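Local coordinates for protein toll-like receptor 13 (Mus musculus, PDB 4Z0C) that recognises bacterial 23S rRNA through its leucine-rich-repeat ectodomain and signals via MYD88 and TRAF6 to activate NF-kappa-B and inflammatory responses, at residues N289-E294 with G311-L316; D255-E260 with V285-V290. All blocks are in the same frame, centred on the assembly; numbering follows the deposited sequence.

Contact 1: residues N289-E294 with G311-L316; sequences NVTNAE and GQNSDL. With NAG (2-acetamido-2-deoxy-beta-D-glucopyranose), chain O.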
# COMPACT_ATOMS: atom_id res chain seq x y z
N ASN A 289 0.38 9.54 -37.09
CA ASN A 289 -0.64 10.10 -37.95
C ASN A 289 -0.08 10.35 -39.34
O ASN A 289 -0.33 11.37 -39.99
CB ASN A 289 -1.18 11.38 -37.33
CG ASN A 289 -2.35 11.94 -38.06
OD1 ASN A 289 -3.20 11.21 -38.59
ND2 ASN A 289 -2.38 13.27 -38.15
N VAL A 290 0.67 9.37 -39.79
CA VAL A 290 1.37 9.47 -41.04
C VAL A 290 0.50 8.80 -42.14
O VAL A 290 0.64 9.10 -43.32
CB VAL A 290 2.79 8.85 -40.86
CG1 VAL A 290 3.01 7.67 -41.76
CG2 VAL A 290 3.84 9.91 -41.06
N THR A 291 -0.44 7.96 -41.74
CA THR A 291 -1.28 7.23 -42.68
C THR A 291 -2.64 6.83 -42.09
O THR A 291 -2.87 6.98 -40.90
CB THR A 291 -0.58 5.95 -43.18
OG1 THR A 291 -1.31 5.37 -44.27
CG2 THR A 291 -0.50 4.94 -42.05
N ASN A 292 -3.54 6.35 -42.94
CA ASN A 292 -4.75 5.67 -42.50
C ASN A 292 -4.82 4.25 -43.06
O ASN A 292 -3.84 3.78 -43.63
CB ASN A 292 -6.03 6.49 -42.78
CG ASN A 292 -6.25 6.82 -44.26
OD1 ASN A 292 -5.72 6.18 -45.18
ND2 ASN A 292 -7.09 7.83 -44.48
N ALA A 293 -5.95 3.57 -42.89
CA ALA A 293 -6.03 2.16 -43.29
C ALA A 293 -5.76 1.97 -44.76
O ALA A 293 -5.11 1.00 -45.17
CB ALA A 293 -7.38 1.59 -42.95
N GLU A 294 -6.27 2.90 -45.57
CA GLU A 294 -6.19 2.75 -47.01
C GLU A 294 -4.76 2.96 -47.50
O GLU A 294 -4.29 2.27 -48.41
CB GLU A 294 -7.18 3.69 -47.70
CG GLU A 294 -6.56 4.58 -48.73
CD GLU A 294 -7.06 4.25 -50.11
OE1 GLU A 294 -7.67 3.16 -50.26
OE2 GLU A 294 -6.83 5.05 -51.03
N GLY A 311 2.69 2.58 -34.93
CA GLY A 311 2.28 3.18 -33.68
C GLY A 311 1.89 4.65 -33.77
O GLY A 311 2.49 5.41 -34.53
N GLN A 312 0.90 5.03 -32.97
CA GLN A 312 0.43 6.42 -32.87
C GLN A 312 -0.23 6.95 -34.15
O GLN A 312 -0.22 8.16 -34.40
CB GLN A 312 1.56 7.36 -32.43
CG GLN A 312 2.08 7.12 -31.02
CD GLN A 312 3.16 8.10 -30.63
OE1 GLN A 312 4.35 7.85 -30.82
NE2 GLN A 312 2.74 9.26 -30.13
N ASN A 313 -0.80 6.06 -34.96
CA ASN A 313 -1.63 6.50 -36.08
C ASN A 313 -3.09 6.67 -35.66
O ASN A 313 -3.89 5.73 -35.74
CB ASN A 313 -1.47 5.59 -37.29
CG ASN A 313 -0.17 5.86 -38.02
OD1 ASN A 313 0.02 6.95 -38.57
ND2 ASN A 313 0.75 4.89 -38.01
N SER A 314 -3.40 7.89 -35.23
CA SER A 314 -4.67 8.20 -34.60
C SER A 314 -5.91 7.97 -35.47
O SER A 314 -7.02 7.84 -34.96
CB SER A 314 -4.63 9.65 -34.08
OG SER A 314 -4.04 10.52 -35.03
N ASP A 315 -5.73 7.89 -36.78
CA ASP A 315 -6.86 7.63 -37.69
C ASP A 315 -7.16 6.15 -37.89
O ASP A 315 -8.07 5.80 -38.66
CB ASP A 315 -6.65 8.31 -39.04
CG ASP A 315 -6.94 9.80 -39.00
OD1 ASP A 315 -7.56 10.27 -38.02
OD2 ASP A 315 -6.54 10.51 -39.95
N LEU A 316 -6.40 5.28 -37.23
CA LEU A 316 -6.73 3.86 -37.25
C LEU A 316 -7.70 3.58 -36.08
O LEU A 316 -7.31 3.58 -34.91
CB LEU A 316 -5.47 2.99 -37.15
CG LEU A 316 -4.40 3.08 -38.24
CD1 LEU A 316 -3.32 2.02 -38.02
CD2 LEU A 316 -5.00 2.98 -39.66
C1 NAG O . -5.10 13.44 -39.20
C2 NAG O . -5.09 14.58 -38.20
C3 NAG O . -6.18 15.52 -38.70
C4 NAG O . -5.84 15.96 -40.14
C5 NAG O . -5.20 14.85 -41.01
C6 NAG O . -4.35 15.40 -42.15
C7 NAG O . -4.67 14.58 -35.80
C8 NAG O . -4.80 13.80 -34.53
N2 NAG O . -5.29 14.07 -36.86
O3 NAG O . -6.29 16.61 -37.81
O4 NAG O . -7.02 16.43 -40.77
O5 NAG O . -4.38 13.95 -40.29
O6 NAG O . -3.77 14.31 -42.83
O7 NAG O . -4.03 15.62 -35.82
O HOH W 1 -3.40 8.59 -38.59

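Contact 2: residues D255-E260 with V285-V290; sequences DLSNWE and VFQKNV. With NAG (2-acetamido-2-deoxy-beta-D-glucopyranose), chain O; NAG (2-acetamido-2-deoxy-beta-D-glucopyranose), chain F.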
# COMPACT_ATOMS: atom_id res chain seq x y z
N ASP A 255 12.98 5.31 -41.04
CA ASP A 255 12.02 5.86 -40.11
C ASP A 255 11.51 7.16 -40.70
O ASP A 255 12.27 8.12 -40.84
CB ASP A 255 12.67 6.09 -38.72
CG ASP A 255 11.63 6.27 -37.60
OD1 ASP A 255 10.48 6.66 -37.90
OD2 ASP A 255 11.97 6.04 -36.42
N LEU A 256 10.23 7.19 -41.04
CA LEU A 256 9.60 8.36 -41.65
C LEU A 256 8.48 8.99 -40.81
O LEU A 256 7.59 9.66 -41.35
CB LEU A 256 9.06 7.98 -43.04
CG LEU A 256 10.11 7.76 -44.14
CD1 LEU A 256 9.46 7.27 -45.41
CD2 LEU A 256 10.86 9.06 -44.40
N SER A 257 8.50 8.76 -39.50
CA SER A 257 7.43 9.26 -38.61
C SER A 257 7.34 10.79 -38.55
O SER A 257 8.34 11.49 -38.69
CB SER A 257 7.65 8.73 -37.20
OG SER A 257 7.84 7.32 -37.20
N ASN A 258 6.15 11.31 -38.31
CA ASN A 258 6.00 12.75 -38.09
C ASN A 258 6.55 13.14 -36.72
O ASN A 258 6.73 12.27 -35.87
CB ASN A 258 4.52 13.14 -38.13
CG ASN A 258 3.93 13.00 -39.50
OD1 ASN A 258 4.62 13.14 -40.51
ND2 ASN A 258 2.62 12.72 -39.55
N TRP A 259 6.75 14.43 -36.49
CA TRP A 259 7.05 14.90 -35.14
C TRP A 259 5.78 14.86 -34.30
O TRP A 259 5.77 14.29 -33.21
CB TRP A 259 7.62 16.31 -35.14
CG TRP A 259 8.21 16.69 -33.82
CD1 TRP A 259 7.71 16.40 -32.58
CD2 TRP A 259 9.44 17.39 -33.60
NE1 TRP A 259 8.54 16.89 -31.60
CE2 TRP A 259 9.61 17.50 -32.20
CE3 TRP A 259 10.41 17.94 -34.45
CZ2 TRP A 259 10.72 18.14 -31.63
CZ3 TRP A 259 11.51 18.58 -33.88
CH2 TRP A 259 11.66 18.67 -32.49
N GLU A 260 4.72 15.50 -34.82
CA GLU A 260 3.41 15.56 -34.18
C GLU A 260 2.29 15.11 -35.12
O GLU A 260 2.46 15.09 -36.34
CB GLU A 260 3.10 16.98 -33.68
CG GLU A 260 3.96 17.44 -32.52
CD GLU A 260 3.83 16.54 -31.29
OE1 GLU A 260 2.75 15.92 -31.13
OE2 GLU A 260 4.79 16.46 -30.50
N VAL A 285 9.51 2.17 -39.95
CA VAL A 285 8.86 2.80 -38.81
C VAL A 285 8.07 4.01 -39.30
O VAL A 285 8.62 4.97 -39.86
CB VAL A 285 9.89 3.13 -37.71
CG1 VAL A 285 9.20 3.72 -36.48
CG2 VAL A 285 10.63 1.85 -37.30
N PHE A 286 6.77 3.97 -39.07
CA PHE A 286 5.81 4.80 -39.81
C PHE A 286 4.74 5.33 -38.84
O PHE A 286 3.59 4.89 -38.87
CB PHE A 286 5.18 3.93 -40.90
CG PHE A 286 4.88 4.66 -42.18
CD1 PHE A 286 5.83 5.50 -42.76
CD2 PHE A 286 3.66 4.48 -42.83
CE1 PHE A 286 5.56 6.16 -43.94
CE2 PHE A 286 3.38 5.13 -44.01
CZ PHE A 286 4.33 5.98 -44.57
N GLN A 287 5.14 6.30 -38.01
CA GLN A 287 4.37 6.70 -36.84
C GLN A 287 3.82 8.13 -36.78
O GLN A 287 4.30 9.03 -37.46
CB GLN A 287 5.23 6.52 -35.58
CG GLN A 287 5.63 5.10 -35.30
CD GLN A 287 6.28 4.99 -33.94
OE1 GLN A 287 6.77 5.99 -33.40
NE2 GLN A 287 6.24 3.80 -33.35
N LYS A 288 2.82 8.30 -35.91
CA LYS A 288 2.27 9.62 -35.58
C LYS A 288 1.43 10.25 -36.69
O LYS A 288 1.72 11.34 -37.16
CB LYS A 288 3.34 10.58 -35.02
CG LYS A 288 3.83 10.20 -33.62
CD LYS A 288 4.75 11.26 -33.01
CE LYS A 288 5.58 10.69 -31.85
NZ LYS A 288 6.60 11.65 -31.33
N ASN A 289 0.38 9.54 -37.09
CA ASN A 289 -0.64 10.10 -37.95
C ASN A 289 -0.08 10.35 -39.34
O ASN A 289 -0.33 11.37 -39.99
CB ASN A 289 -1.18 11.38 -37.33
CG ASN A 289 -2.35 11.94 -38.06
OD1 ASN A 289 -3.20 11.21 -38.59
ND2 ASN A 289 -2.38 13.27 -38.15
N VAL A 290 0.67 9.37 -39.79
CA VAL A 290 1.37 9.47 -41.04
C VAL A 290 0.50 8.80 -42.14
O VAL A 290 0.64 9.10 -43.32
CB VAL A 290 2.79 8.85 -40.86
CG1 VAL A 290 3.01 7.67 -41.76
CG2 VAL A 290 3.84 9.91 -41.06
C1 NAG O . -5.10 13.44 -39.20
C2 NAG O . -5.09 14.58 -38.20
C3 NAG O . -6.18 15.52 -38.70
C4 NAG O . -5.84 15.96 -40.14
C5 NAG O . -5.20 14.85 -41.01
C6 NAG O . -4.35 15.40 -42.15
C7 NAG O . -4.67 14.58 -35.80
C8 NAG O . -4.80 13.80 -34.53
N2 NAG O . -5.29 14.07 -36.86
O3 NAG O . -6.29 16.61 -37.81
O4 NAG O . -7.02 16.43 -40.77
O5 NAG O . -4.38 13.95 -40.29
O6 NAG O . -3.77 14.31 -42.83
O7 NAG O . -4.03 15.62 -35.82
C1 NAG F . 14.74 7.20 -34.74
C2 NAG F . 14.49 5.84 -34.10
C3 NAG F . 13.47 5.92 -32.97
C4 NAG F . 13.85 7.05 -32.03
C5 NAG F . 13.86 8.31 -32.88
C6 NAG F . 13.98 9.60 -32.09
C7 NAG F . 14.69 3.80 -35.31
C8 NAG F . 14.13 2.81 -36.29
N2 NAG F . 14.03 4.93 -35.13
O3 NAG F . 13.39 4.69 -32.28
O4 NAG F . 12.94 7.11 -30.95
O5 NAG F . 14.97 8.17 -33.74
O6 NAG F . 14.90 9.37 -31.05
O7 NAG F . 15.72 3.57 -34.68

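Contact 1: residues N289-E294 with G311-L316
Residues 289-294, a turn leading into helix 293-302, run beside the loop 311-316, with CA of Asn289 4.2 Å from CA of Asn313, and a type I turn from Asn313 to Leu316 bends the second loop. The amide of Asn313 reaches across, its CG anti to the carbonyl carbon (chi1 -76°). Val290 N donates to Asn313 OD1 at 2.8 Å, nearly along the C=O axis (175°), and Thr291 N adds a weak bond of 3.4 Å to the same oxygen. Asn313 ND2 donates to Leu310 O and Phe286 O, so both ends of the amide are fixed. Asn289 OD1 takes a water at 2.6 Å, which also donates to Thr291 O and accepts from Asp315 N. As modelled, unlinked, Asn289 ND2 donates to Leu261 O and NAG O5; its 2.9 Å to NAG C1 is too long for a covalent bond. Leu316 CD2 packs on the backbone at the helix start, 3.4 Å from Ala293 N. Asn292 is the N-cap there, its OD1 accepting a weak bond from Glu294 N. Asn313 holds the asparagine position of the repeat motif LxxLxLxxN, and the polar network ties one repeat to the next beside the Asn-Val-Thr sequon, consistent with N-linkage at Asn289.

Contact 2: residues D255-E260 with V285-V290
Ser257 OG is gripped by two hydrogen bonds: it donates to Asp255 OD1 at 2.8 Å, on the syn lone pair, and accepts from Gln287 N at 3.0 Å. Its placement anti to the carbonyl carbon (chi1 -51°) lets one hydroxyl join its own loop to the next. Asp255 OD1 also takes a weak bond from Ser257 N, while Asp255 OD2 accepts from N2 of NAG of chain F at 2.7 Å, so the carboxylate is held at both oxygens. Backbone bonds flank the serine: Leu256 N to Val285 O, and Asn258 N to Gln287 O at 3.1 Å. Asn258 ND2 donates to Lys288 O (2.9 Å), from above the carbonyl plane, and to Gly264 O; Val290 CG2 lies over the face of the Asn258 amide, 3.4 Å from OD1 and as near to ND2. The extended Lys288 chain puts CD 3.2 Å from Trp259 O, with a weak bond from NZ to that oxygen. On the apolar side, Leu256 CB meets the edge of the Phe286 ring, and Val290 CG1 lies over one face. Asp255 and Val285 pair in parallel at the ends of strands 253-255 and 283-285, on the solenoid's concave side; the Phe286 ring packs on Met268 and Val271 of helix 268-275.

How the contacts relate
Contacts 1 and 2 are successive repeat-to-repeat joints of the leucine-rich solenoid, their centres about 9 Å apart, sharing Asn289 and Val290. Contact 2 is the more buried and lies where the parallel strands end; two main-chain bonds and two side-chain-to-main-chain bonds carry it, with Leu256, Phe286 and Val290 packed beside them. Contact 1 lies farther along the turn towards helix 293-302; an asparagine amide, a water and the packing of Leu316 do the joining, and burial is partial. The Asn313 amide reaches both contacts, and Gly311 O lies near Lys288 N as a probable hydrogen bond. Both touch the sugar at Asn289, contact 2 has a second one at Asp255, and both stay well clear of the bound RNA.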